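Local coordinates for cytolethal distending toxin protein C (Haemophilus ducreyi, PDB 1SR4) that forms, with subunits A and B, a three-chain bacterial genotoxin, in which it is a ricin-like lectin subunit that probably takes part in carbohydrate binding, at residues C[17-22]-C[43-48]; C[47-52]-C[65-70]; C[94-99]-C[106-111]. All blocks are in the same frame, centred on the assembly; numbering follows the deposited sequence.

Contact 1: residues C[17-22]-C[43-48]; sequences PPRISL and STHWEL
Ile20 and Trp46 form the apolar centre, a hydrogen-bonded antiparallel pair whose side chains leave the same face of the sheet. They cross obliquely: Ile20 CG1, held between the backbone N and the carbonyl carbon (chi1 67°), lies 4.1 Å from Trp46 CB. Trp46 CG sits beside its own backbone N, and Leu22 CB touches indole CD1. Just before the strand, Pro18 CG lies 4.1 Å from Leu48 CB. Beneath these side chains the backbones are bonded in both directions at the central pair, Ile20 N to Trp46 O (2.9 Å) and Trp46 N back to Ile20 O. Leu48 N adds a nearly straight bond to Pro18 O, running almost along the C=O axis. Beyond the pair, Ser21 OG donates to Thr44 O at 2.7 Å, from well above the carbonyl plane. A water donates to the same oxygen and accepts from Leu22 N.

On the other face Arg19 starts extended, CG anti to the backbone N, then bends at chi2 and chi3, which brings the edge of the guanidinium to His45. NH1 donates to His45 ND1 at 3.0 Å, close to both flat groups' planes although these planes stand 51° apart; this is consistent with an ND1 that carries no proton and an NE2 that bears it, NE2 being bonded to Phe150 O. Arg19 NH2 reaches Glu47 OE2 through a water, while OE1 of that carboxylate pairs with Lys69.

Val18 of the protein B chain packs on Pro17 and Pro18. Strands 19-24 and 46-50 are neighbours in the antiparallel sheet of this trefoil-clan domain. Strand 144-147 flanks the first, packing Ile146 on Ile20, and strand 64-69 flanks the second.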
loop_
_atom_site.group_PDB
_atom_site.type_symbol
_atom_site.label_atom_id
_atom_site.label_comp_id
_atom_site.label_asym_id
_atom_site.label_seq_id
_atom_site.Cartn_x
_atom_site.Cartn_y
_atom_site.Cartn_z
ATOM N N PRO C 17 4.772 2.713 16.064
ATOM C CA PRO C 17 4.487 3.582 14.911
ATOM C C PRO C 17 5.440 3.352 13.724
ATOM O O PRO C 17 6.612 3.016 13.905
ATOM C CB PRO C 17 4.635 4.984 15.498
ATOM C CG PRO C 17 4.258 4.788 16.960
ATOM C CD PRO C 17 5.023 3.516 17.272
ATOM N N PRO C 18 4.939 3.533 12.492
ATOM C CA PRO C 18 5.767 3.344 11.302
ATOM C C PRO C 18 6.830 4.438 11.171
ATOM O O PRO C 18 6.610 5.588 11.569
ATOM C CB PRO C 18 4.749 3.390 10.161
ATOM C CG PRO C 18 3.705 4.300 10.676
ATOM C CD PRO C 18 3.562 3.912 12.124
ATOM N N ARG C 19 7.974 4.064 10.610
ATOM C CA ARG C 19 9.088 4.974 10.400
ATOM C C ARG C 19 9.001 5.521 8.968
ATOM O O ARG C 19 8.728 4.768 8.043
ATOM C CB ARG C 19 10.405 4.217 10.567
ATOM C CG ARG C 19 11.633 5.100 10.609
ATOM C CD ARG C 19 11.737 5.779 11.965
ATOM N NE ARG C 19 11.954 4.800 13.029
ATOM C CZ ARG C 19 13.140 4.287 13.341
ATOM N NH1 ARG C 19 14.233 4.655 12.670
ATOM N NH2 ARG C 19 13.239 3.410 14.335
ATOM N N ILE C 20 9.233 6.820 8.785
ATOM C CA ILE C 20 9.177 7.416 7.451
ATOM C C ILE C 20 10.200 8.539 7.312
ATOM O O ILE C 20 10.844 8.948 8.295
ATOM C CB ILE C 20 7.813 8.114 7.193
ATOM C CG1 ILE C 20 7.713 9.334 8.123
ATOM C CG2 ILE C 20 6.638 7.151 7.445
ATOM C CD1 ILE C 20 6.563 10.296 7.827
ATOM N N SER C 21 10.355 9.015 6.080
ATOM C CA SER C 21 11.142 10.205 5.824
ATOM C C SER C 21 10.074 11.031 5.096
ATOM O O SER C 21 9.276 10.483 4.335
ATOM C CB SER C 21 12.358 9.962 4.929
ATOM O OG SER C 21 13.512 9.679 5.717
ATOM N N LEU C 22 10.031 12.326 5.375
ATOM C CA LEU C 22 9.057 13.224 4.770
ATOM C C LEU C 22 9.803 14.083 3.767
ATOM O O LEU C 22 10.688 14.841 4.151
ATOM C CB LEU C 22 8.439 14.094 5.868
ATOM C CG LEU C 22 7.314 15.073 5.522
ATOM C CD1 LEU C 22 6.133 14.339 4.891
ATOM C CD2 LEU C 22 6.870 15.768 6.815
ATOM N N SER C 43 18.608 11.738 11.443
ATOM C CA SER C 43 18.156 13.116 11.382
ATOM C C SER C 43 17.093 13.282 10.293
ATOM O O SER C 43 16.448 14.329 10.212
ATOM C CB SER C 43 19.327 14.060 11.103
ATOM O OG SER C 43 19.889 13.816 9.830
ATOM N N THR C 44 16.920 12.258 9.453
ATOM C CA THR C 44 15.923 12.318 8.379
ATOM C C THR C 44 14.711 11.434 8.665
ATOM O O THR C 44 13.779 11.365 7.847
ATOM C CB THR C 44 16.499 11.870 7.016
ATOM O OG1 THR C 44 16.867 10.486 7.092
ATOM C CG2 THR C 44 17.727 12.702 6.634
ATOM N N HIS C 45 14.723 10.770 9.825
ATOM C CA HIS C 45 13.634 9.872 10.226
ATOM C C HIS C 45 12.618 10.501 11.171
ATOM O O HIS C 45 12.969 11.327 12.022
ATOM C CB HIS C 45 14.176 8.624 10.946
ATOM C CG HIS C 45 14.960 7.695 10.074
ATOM N ND1 HIS C 45 15.070 6.349 10.345
ATOM C CD2 HIS C 45 15.697 7.916 8.959
ATOM C CE1 HIS C 45 15.844 5.779 9.436
ATOM N NE2 HIS C 45 16.238 6.707 8.585
ATOM N N TRP C 46 11.369 10.071 11.018
ATOM C CA TRP C 46 10.252 10.495 11.854
ATOM C C TRP C 46 9.361 9.292 12.064
ATOM O O TRP C 46 9.298 8.394 11.208
ATOM C CB TRP C 46 9.398 11.566 11.175
ATOM C CG TRP C 46 10.149 12.793 10.798
ATOM C CD1 TRP C 46 10.722 13.068 9.593
ATOM C CD2 TRP C 46 10.399 13.926 11.634
ATOM N NE1 TRP C 46 11.313 14.313 9.627
ATOM C CE2 TRP C 46 11.124 14.858 10.870
ATOM C CE3 TRP C 46 10.070 14.243 12.956
ATOM C CZ2 TRP C 46 11.536 16.094 11.385
ATOM C CZ3 TRP C 46 10.469 15.461 13.464
ATOM C CH2 TRP C 46 11.195 16.377 12.680
ATOM N N GLU C 47 8.681 9.275 13.203
ATOM C CA GLU C 47 7.717 8.234 13.511
ATOM C C GLU C 47 6.382 8.911 13.245
ATOM O O GLU C 47 6.141 10.037 13.704
ATOM C CB GLU C 47 7.810 7.816 14.978
ATOM C CG GLU C 47 9.167 7.209 15.319
ATOM C CD GLU C 47 9.321 6.906 16.795
ATOM O OE1 GLU C 47 8.599 7.527 17.611
ATOM O OE2 GLU C 47 10.178 6.063 17.135
ATOM N N LEU C 48 5.515 8.237 12.499
ATOM C CA LEU C 48 4.231 8.816 12.174
ATOM C C LEU C 48 3.215 8.370 13.208
ATOM O O LEU C 48 2.932 7.192 13.304
ATOM C CB LEU C 48 3.797 8.368 10.771
ATOM C CG LEU C 48 2.496 8.984 10.235
ATOM C CD1 LEU C 48 2.724 10.477 9.967
ATOM C CD2 LEU C 48 2.067 8.277 8.932
HETATM O O HOH W 1 10.346 3.846 15.649
HETATM O O HOH W 2 12.335 13.221 6.505
#

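Contact 2: residues C[47-52]-C[65-70]; sequences ELIDYK and LVQFKV
Lys69 leaves its strand with CG anti to the backbone N (chi1 180°) and runs alongside Glu47, both side chains pointing the same way. Its CB lies 3.8 Å from Glu47 O, the acceptor of its own backbone N. CG, CD and CE then pass along Glu47 OE1, with CD at 3.2 Å. A bend at chi4 (-56°) finally turns NZ onto OE1 at 3.0 Å, a salt bridge that meets the carboxylate from above its plane. The ammonium also donates to Val70 O, nearly along the C=O axis, and to Ala73 O, so backbone oxygens as well as the carboxylate grip it. A water bonded to Glu47 OE2 at 2.5 Å touches NZ weakly.

Strands 46-50 and 64-69 are adjacent antiparallel strands of the main sheet of this beta-trefoil domain, the fold of ricin-type lectins. Glu47 with Lys69 and Ile49 with Gln67 are hydrogen-bonded pairs, their side chains on one face. There Ile49 CG1 takes the crowded position between N and the carbonyl carbon, and CD1 is pressed against Gln67, a strained 2.9 Å from OE1. Gln67 NE2 is held by Thr93 OG1 and Cys87 O.

The other face carries the non-hydrogen-bonded pair Leu48 and Phe68, side by side, with Leu48 CD1 3.6 Å from Phe68 CE1. The same methyl meets Val66 CG2. Farther along, Tyr51 N bonds Leu65 O from above the carbonyl plane; a water donates to that oxygen and to Tyr51 O. Tyr51 CB packs on Leu65 CB, while its hydroxyl bonds Glu55.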
loop_
_atom_site.group_PDB
_atom_site.type_symbol
_atom_site.label_atom_id
_atom_site.label_comp_id
_atom_site.label_asym_id
_atom_site.label_seq_id
_atom_site.Cartn_x
_atom_site.Cartn_y
_atom_site.Cartn_z
ATOM N N GLU C 47 8.681 9.275 13.203
ATOM C CA GLU C 47 7.717 8.234 13.511
ATOM C C GLU C 47 6.382 8.911 13.245
ATOM O O GLU C 47 6.141 10.037 13.704
ATOM C CB GLU C 47 7.810 7.816 14.978
ATOM C CG GLU C 47 9.167 7.209 15.319
ATOM C CD GLU C 47 9.321 6.906 16.795
ATOM O OE1 GLU C 47 8.599 7.527 17.611
ATOM O OE2 GLU C 47 10.178 6.063 17.135
ATOM N N LEU C 48 5.515 8.237 12.499
ATOM C CA LEU C 48 4.231 8.816 12.174
ATOM C C LEU C 48 3.215 8.370 13.208
ATOM O O LEU C 48 2.932 7.192 13.304
ATOM C CB LEU C 48 3.797 8.368 10.771
ATOM C CG LEU C 48 2.496 8.984 10.235
ATOM C CD1 LEU C 48 2.724 10.477 9.967
ATOM C CD2 LEU C 48 2.067 8.277 8.932
ATOM N N ILE C 49 2.667 9.301 13.984
ATOM C CA ILE C 49 1.680 8.920 14.987
ATOM C C ILE C 49 0.383 9.702 14.792
ATOM O O ILE C 49 0.407 10.880 14.445
ATOM C CB ILE C 49 2.231 9.136 16.426
ATOM C CG1 ILE C 49 2.514 10.611 16.673
ATOM C CG2 ILE C 49 3.529 8.348 16.625
ATOM C CD1 ILE C 49 1.321 11.352 17.233
ATOM N N ASP C 50 -0.754 9.049 14.999
ATOM C CA ASP C 50 -2.034 9.724 14.812
ATOM C C ASP C 50 -2.436 10.518 16.038
ATOM O O ASP C 50 -2.312 10.032 17.155
ATOM C CB ASP C 50 -3.141 8.713 14.497
ATOM C CG ASP C 50 -2.924 8.008 13.172
ATOM O OD1 ASP C 50 -1.968 8.375 12.457
ATOM O OD2 ASP C 50 -3.704 7.096 12.842
ATOM N N TYR C 51 -2.928 11.734 15.826
ATOM C CA TYR C 51 -3.373 12.565 16.933
ATOM C C TYR C 51 -4.827 12.216 17.263
ATOM O O TYR C 51 -5.691 12.223 16.386
ATOM C CB TYR C 51 -3.265 14.041 16.578
ATOM C CG TYR C 51 -3.577 14.913 17.755
ATOM C CD1 TYR C 51 -2.808 14.838 18.917
ATOM C CD2 TYR C 51 -4.659 15.773 17.735
ATOM C CE1 TYR C 51 -3.119 15.606 20.035
ATOM C CE2 TYR C 51 -4.982 16.541 18.852
ATOM C CZ TYR C 51 -4.208 16.453 19.996
ATOM O OH TYR C 51 -4.521 17.225 21.098
ATOM N N LYS C 52 -5.093 11.923 18.532
ATOM C CA LYS C 52 -6.425 11.512 18.954
ATOM C C LYS C 52 -7.309 12.584 19.587
ATOM O O LYS C 52 -8.486 12.331 19.849
ATOM C CB LYS C 52 -6.309 10.331 19.922
ATOM C CG LYS C 52 -5.341 9.238 19.466
ATOM C CD LYS C 52 -5.682 8.710 18.074
ATOM C CE LYS C 52 -7.013 7.968 18.045
ATOM N NZ LYS C 52 -6.974 6.696 18.810
ATOM N N LEU C 65 -5.349 13.750 11.266
ATOM C CA LEU C 65 -4.464 14.493 12.158
ATOM C C LEU C 65 -3.314 13.620 12.637
ATOM O O LEU C 65 -3.524 12.491 13.078
ATOM C CB LEU C 65 -5.266 15.054 13.347
ATOM C CG LEU C 65 -6.433 15.966 12.933
ATOM C CD1 LEU C 65 -7.049 16.589 14.180
ATOM C CD2 LEU C 65 -5.953 17.069 11.986
ATOM N N VAL C 66 -2.095 14.142 12.527
ATOM C CA VAL C 66 -0.906 13.406 12.938
ATOM C C VAL C 66 0.163 14.315 13.530
ATOM O O VAL C 66 0.020 15.537 13.590
ATOM C CB VAL C 66 -0.222 12.669 11.735
ATOM C CG1 VAL C 66 -1.226 11.767 11.004
ATOM C CG2 VAL C 66 0.390 13.697 10.770
ATOM N N GLN C 67 1.235 13.684 13.983
ATOM C CA GLN C 67 2.394 14.396 14.483
ATOM C C GLN C 67 3.560 13.623 13.883
ATOM O O GLN C 67 3.442 12.429 13.621
ATOM C CB GLN C 67 2.477 14.349 16.011
ATOM C CG GLN C 67 1.395 15.142 16.736
ATOM C CD GLN C 67 1.511 14.988 18.242
ATOM O OE1 GLN C 67 1.469 13.873 18.754
ATOM N NE2 GLN C 67 1.669 16.104 18.955
ATOM N N PHE C 68 4.671 14.306 13.646
ATOM C CA PHE C 68 5.864 13.662 13.125
ATOM C C PHE C 68 6.809 13.692 14.326
ATOM O O PHE C 68 7.293 14.753 14.719
ATOM C CB PHE C 68 6.419 14.460 11.946
ATOM C CG PHE C 68 5.437 14.607 10.809
ATOM C CD1 PHE C 68 5.077 13.509 10.036
ATOM C CD2 PHE C 68 4.815 15.830 10.561
ATOM C CE1 PHE C 68 4.105 13.626 9.030
ATOM C CE2 PHE C 68 3.845 15.950 9.561
ATOM C CZ PHE C 68 3.493 14.849 8.799
ATOM N N LYS C 69 7.055 12.520 14.905
ATOM C CA LYS C 69 7.892 12.390 16.094
ATOM C C LYS C 69 9.319 11.927 15.843
ATOM O O LYS C 69 9.580 11.061 15.006
ATOM C CB LYS C 69 7.210 11.427 17.075
ATOM C CG LYS C 69 7.962 11.173 18.379
ATOM C CD LYS C 69 7.283 10.056 19.171
ATOM C CE LYS C 69 8.135 9.596 20.362
ATOM N NZ LYS C 69 9.500 9.176 19.923
ATOM N N VAL C 70 10.238 12.514 16.595
ATOM C CA VAL C 70 11.651 12.190 16.517
ATOM C C VAL C 70 11.858 10.807 17.119
ATOM O O VAL C 70 11.234 10.451 18.120
ATOM C CB VAL C 70 12.507 13.209 17.328
ATOM C CG1 VAL C 70 13.969 12.773 17.364
ATOM C CG2 VAL C 70 12.390 14.602 16.699
HETATM O O HOH W 3 11.064 6.179 19.495
HETATM O O HOH W 4 -5.764 11.165 13.716
#

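Contact 3: residues C[94-99]-C[106-111]; sequences VFNLIP and LIKDAL
A beta hairpin of strands 95-99 and 105-109 makes this contact, within the domain's antiparallel sheet. Two hydrogen-bonded pairs, Asn96 with Lys108 and Ile98 with Leu106, hold it together, each bonded in both directions. The bond from Asn96 N to Lys108 O is the shortest at 2.6 Å but bent, 133° at the hydrogen; Lys108 N returns a straighter bond to a lone pair of Asn96 O. At the open end Ala110 N donates to Val94 O, and a water donating to that oxygen also accepts a hydrogen bond from Leu111 N. Val94 CG1, anti to its backbone N, packs 3.6 Å from Ala110 CB at this end.

Leu97 and Ile107, a non-hydrogen-bonded pair, share a face and lie side by side, CD2 against CG1. Phe95 CB touches Ile107 CG2 at 3.8 Å. From there its ring swings across Asp109: CD1 lies 3.6 Å from Asp109 CA, and Lys108 O is at the ring edge. The carboxylate of Asp109 turns away, held by the backbone N atoms of Phe114 and Leu112. On the other face Ile98 CB meets Leu106 CB at 3.7 Å. Asn96 ND2 gives a hydrogen bond to a water that donates to Asp109 O, and another to Arg60 O. Lys108 bends at chi3 and sends NZ to a salt bridge with Asp61.

Asn206 of the subunit A chain packs on Ile98. Strand 64-69 borders strand 95-99, with Val66 against Leu97 and Phe68 against Phe95, and Ile116 of strand 115-117 packs on Phe95 and Ile107.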
loop_
_atom_site.group_PDB
_atom_site.type_symbol
_atom_site.label_atom_id
_atom_site.label_comp_id
_atom_site.label_asym_id
_atom_site.label_seq_id
_atom_site.Cartn_x
_atom_site.Cartn_y
_atom_site.Cartn_z
ATOM N N VAL C 94 0.658 19.360 15.735
ATOM C CA VAL C 94 -0.339 18.525 15.082
ATOM C C VAL C 94 -0.591 19.010 13.661
ATOM O O VAL C 94 -0.951 20.172 13.429
ATOM C CB VAL C 94 -1.655 18.492 15.866
ATOM C CG1 VAL C 94 -2.715 17.676 15.098
ATOM C CG2 VAL C 94 -1.409 17.857 17.251
ATOM N N PHE C 95 -0.369 18.112 12.709
ATOM C CA PHE C 95 -0.570 18.442 11.307
ATOM C C PHE C 95 -1.678 17.585 10.724
ATOM O O PHE C 95 -2.191 16.690 11.390
ATOM C CB PHE C 95 0.754 18.336 10.547
ATOM C CG PHE C 95 1.707 19.438 10.905
ATOM C CD1 PHE C 95 1.626 20.685 10.273
ATOM C CD2 PHE C 95 2.596 19.285 11.964
ATOM C CE1 PHE C 95 2.406 21.762 10.696
ATOM C CE2 PHE C 95 3.385 20.359 12.399
ATOM C CZ PHE C 95 3.285 21.605 11.758
ATOM N N ASN C 96 -2.019 17.847 9.472
ATOM C CA ASN C 96 -3.175 17.219 8.850
ATOM C C ASN C 96 -2.902 16.678 7.442
ATOM O O ASN C 96 -2.688 17.453 6.518
ATOM C CB ASN C 96 -4.250 18.318 8.851
ATOM C CG ASN C 96 -5.581 17.884 8.295
ATOM O OD1 ASN C 96 -5.846 16.701 8.099
ATOM N ND2 ASN C 96 -6.447 18.862 8.053
ATOM N N LEU C 97 -2.937 15.353 7.284
ATOM C CA LEU C 97 -2.678 14.718 5.988
ATOM C C LEU C 97 -3.915 14.723 5.096
ATOM O O LEU C 97 -4.959 14.205 5.462
ATOM C CB LEU C 97 -2.204 13.264 6.171
ATOM C CG LEU C 97 -1.006 12.994 7.103
ATOM C CD1 LEU C 97 -0.591 11.512 7.035
ATOM C CD2 LEU C 97 0.174 13.884 6.698
ATOM N N ILE C 98 -3.761 15.298 3.912
ATOM C CA ILE C 98 -4.822 15.408 2.905
ATOM C C ILE C 98 -4.410 14.505 1.727
ATOM O O ILE C 98 -3.422 14.783 1.056
ATOM C CB ILE C 98 -4.927 16.874 2.363
ATOM C CG1 ILE C 98 -5.273 17.855 3.497
ATOM C CG2 ILE C 98 -5.929 16.944 1.203
ATOM C CD1 ILE C 98 -6.542 17.512 4.304
ATOM N N PRO C 99 -5.156 13.423 1.468
ATOM C CA PRO C 99 -4.810 12.533 0.354
ATOM C C PRO C 99 -5.129 13.179 -0.997
ATOM O O PRO C 99 -5.943 14.103 -1.079
ATOM C CB PRO C 99 -5.666 11.284 0.617
ATOM C CG PRO C 99 -6.912 11.854 1.236
ATOM C CD PRO C 99 -6.374 12.965 2.170
ATOM N N LEU C 106 -0.972 16.602 0.766
ATOM C CA LEU C 106 -0.895 18.022 1.055
ATOM C C LEU C 106 -0.828 17.919 2.578
ATOM O O LEU C 106 -1.346 16.959 3.157
ATOM C CB LEU C 106 -2.178 18.759 0.659
ATOM C CG LEU C 106 -2.155 19.557 -0.640
ATOM C CD1 LEU C 106 -2.074 18.589 -1.793
ATOM C CD2 LEU C 106 -3.416 20.437 -0.757
ATOM N N ILE C 107 -0.185 18.865 3.243
ATOM C CA ILE C 107 -0.131 18.808 4.697
ATOM C C ILE C 107 -0.513 20.157 5.281
ATOM O O ILE C 107 0.106 21.174 4.951
ATOM C CB ILE C 107 1.274 18.444 5.225
ATOM C CG1 ILE C 107 1.723 17.095 4.653
ATOM C CG2 ILE C 107 1.239 18.377 6.763
ATOM C CD1 ILE C 107 3.133 16.672 5.081
ATOM N N LYS C 108 -1.537 20.175 6.129
ATOM C CA LYS C 108 -1.943 21.424 6.757
ATOM C C LYS C 108 -1.662 21.356 8.247
ATOM O O LYS C 108 -1.470 20.263 8.797
ATOM C CB LYS C 108 -3.446 21.678 6.535
ATOM C CG LYS C 108 -3.837 21.734 5.069
ATOM C CD LYS C 108 -5.052 22.611 4.836
ATOM C CE LYS C 108 -6.342 21.834 4.916
ATOM N NZ LYS C 108 -7.505 22.721 4.584
ATOM N N ASP C 109 -1.601 22.521 8.897
ATOM C CA ASP C 109 -1.427 22.537 10.343
ATOM C C ASP C 109 -2.869 22.433 10.865
ATOM O O ASP C 109 -3.816 22.910 10.219
ATOM C CB ASP C 109 -0.734 23.828 10.823
ATOM C CG ASP C 109 -1.575 25.074 10.606
ATOM O OD1 ASP C 109 -1.933 25.369 9.441
ATOM O OD2 ASP C 109 -1.877 25.760 11.610
ATOM N N ALA C 110 -3.045 21.775 12.003
ATOM C CA ALA C 110 -4.371 21.587 12.562
ATOM C C ALA C 110 -4.985 22.859 13.107
ATOM O O ALA C 110 -6.192 23.050 13.016
ATOM C CB ALA C 110 -4.332 20.521 13.661
ATOM N N LEU C 111 -4.159 23.727 13.672
ATOM C CA LEU C 111 -4.661 24.957 14.272
ATOM C C LEU C 111 -5.214 26.005 13.304
ATOM O O LEU C 111 -6.331 26.486 13.491
ATOM C CB LEU C 111 -3.577 25.620 15.126
ATOM C CG LEU C 111 -4.043 26.906 15.828
ATOM C CD1 LEU C 111 -4.975 26.540 16.985
ATOM C CD2 LEU C 111 -2.863 27.675 16.355
HETATM O O HOH W 5 -1.574 22.782 14.400
HETATM O O HOH W 6 -6.178 21.617 9.208
#

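From the N terminus, contact 1 closes the first loop, bringing 43-48 back beside 17-22 across twenty residues of mostly irregular chain. Contact 2 begins where it ends: Glu47 and Leu48 serve both, so strand 46-50 is bordered by strand 19-24 and by strand 64-69. Contact 3 follows in series as a short hairpin. None nests in another; contacts 1 and 2 overlap only in the two residues they share. Strand 64-69 joins the last two, with Val66 O 2.7 Å from Phe95 N, a probable hydrogen bond, and Tyr51, just past strand 46-50, packs on Val94. Leu22 CD1 packs against Ile107 CD1. Strands 19-24, 46-50, 64-69, 95-99 and 105-109 lie side by side in that order in one antiparallel sheet.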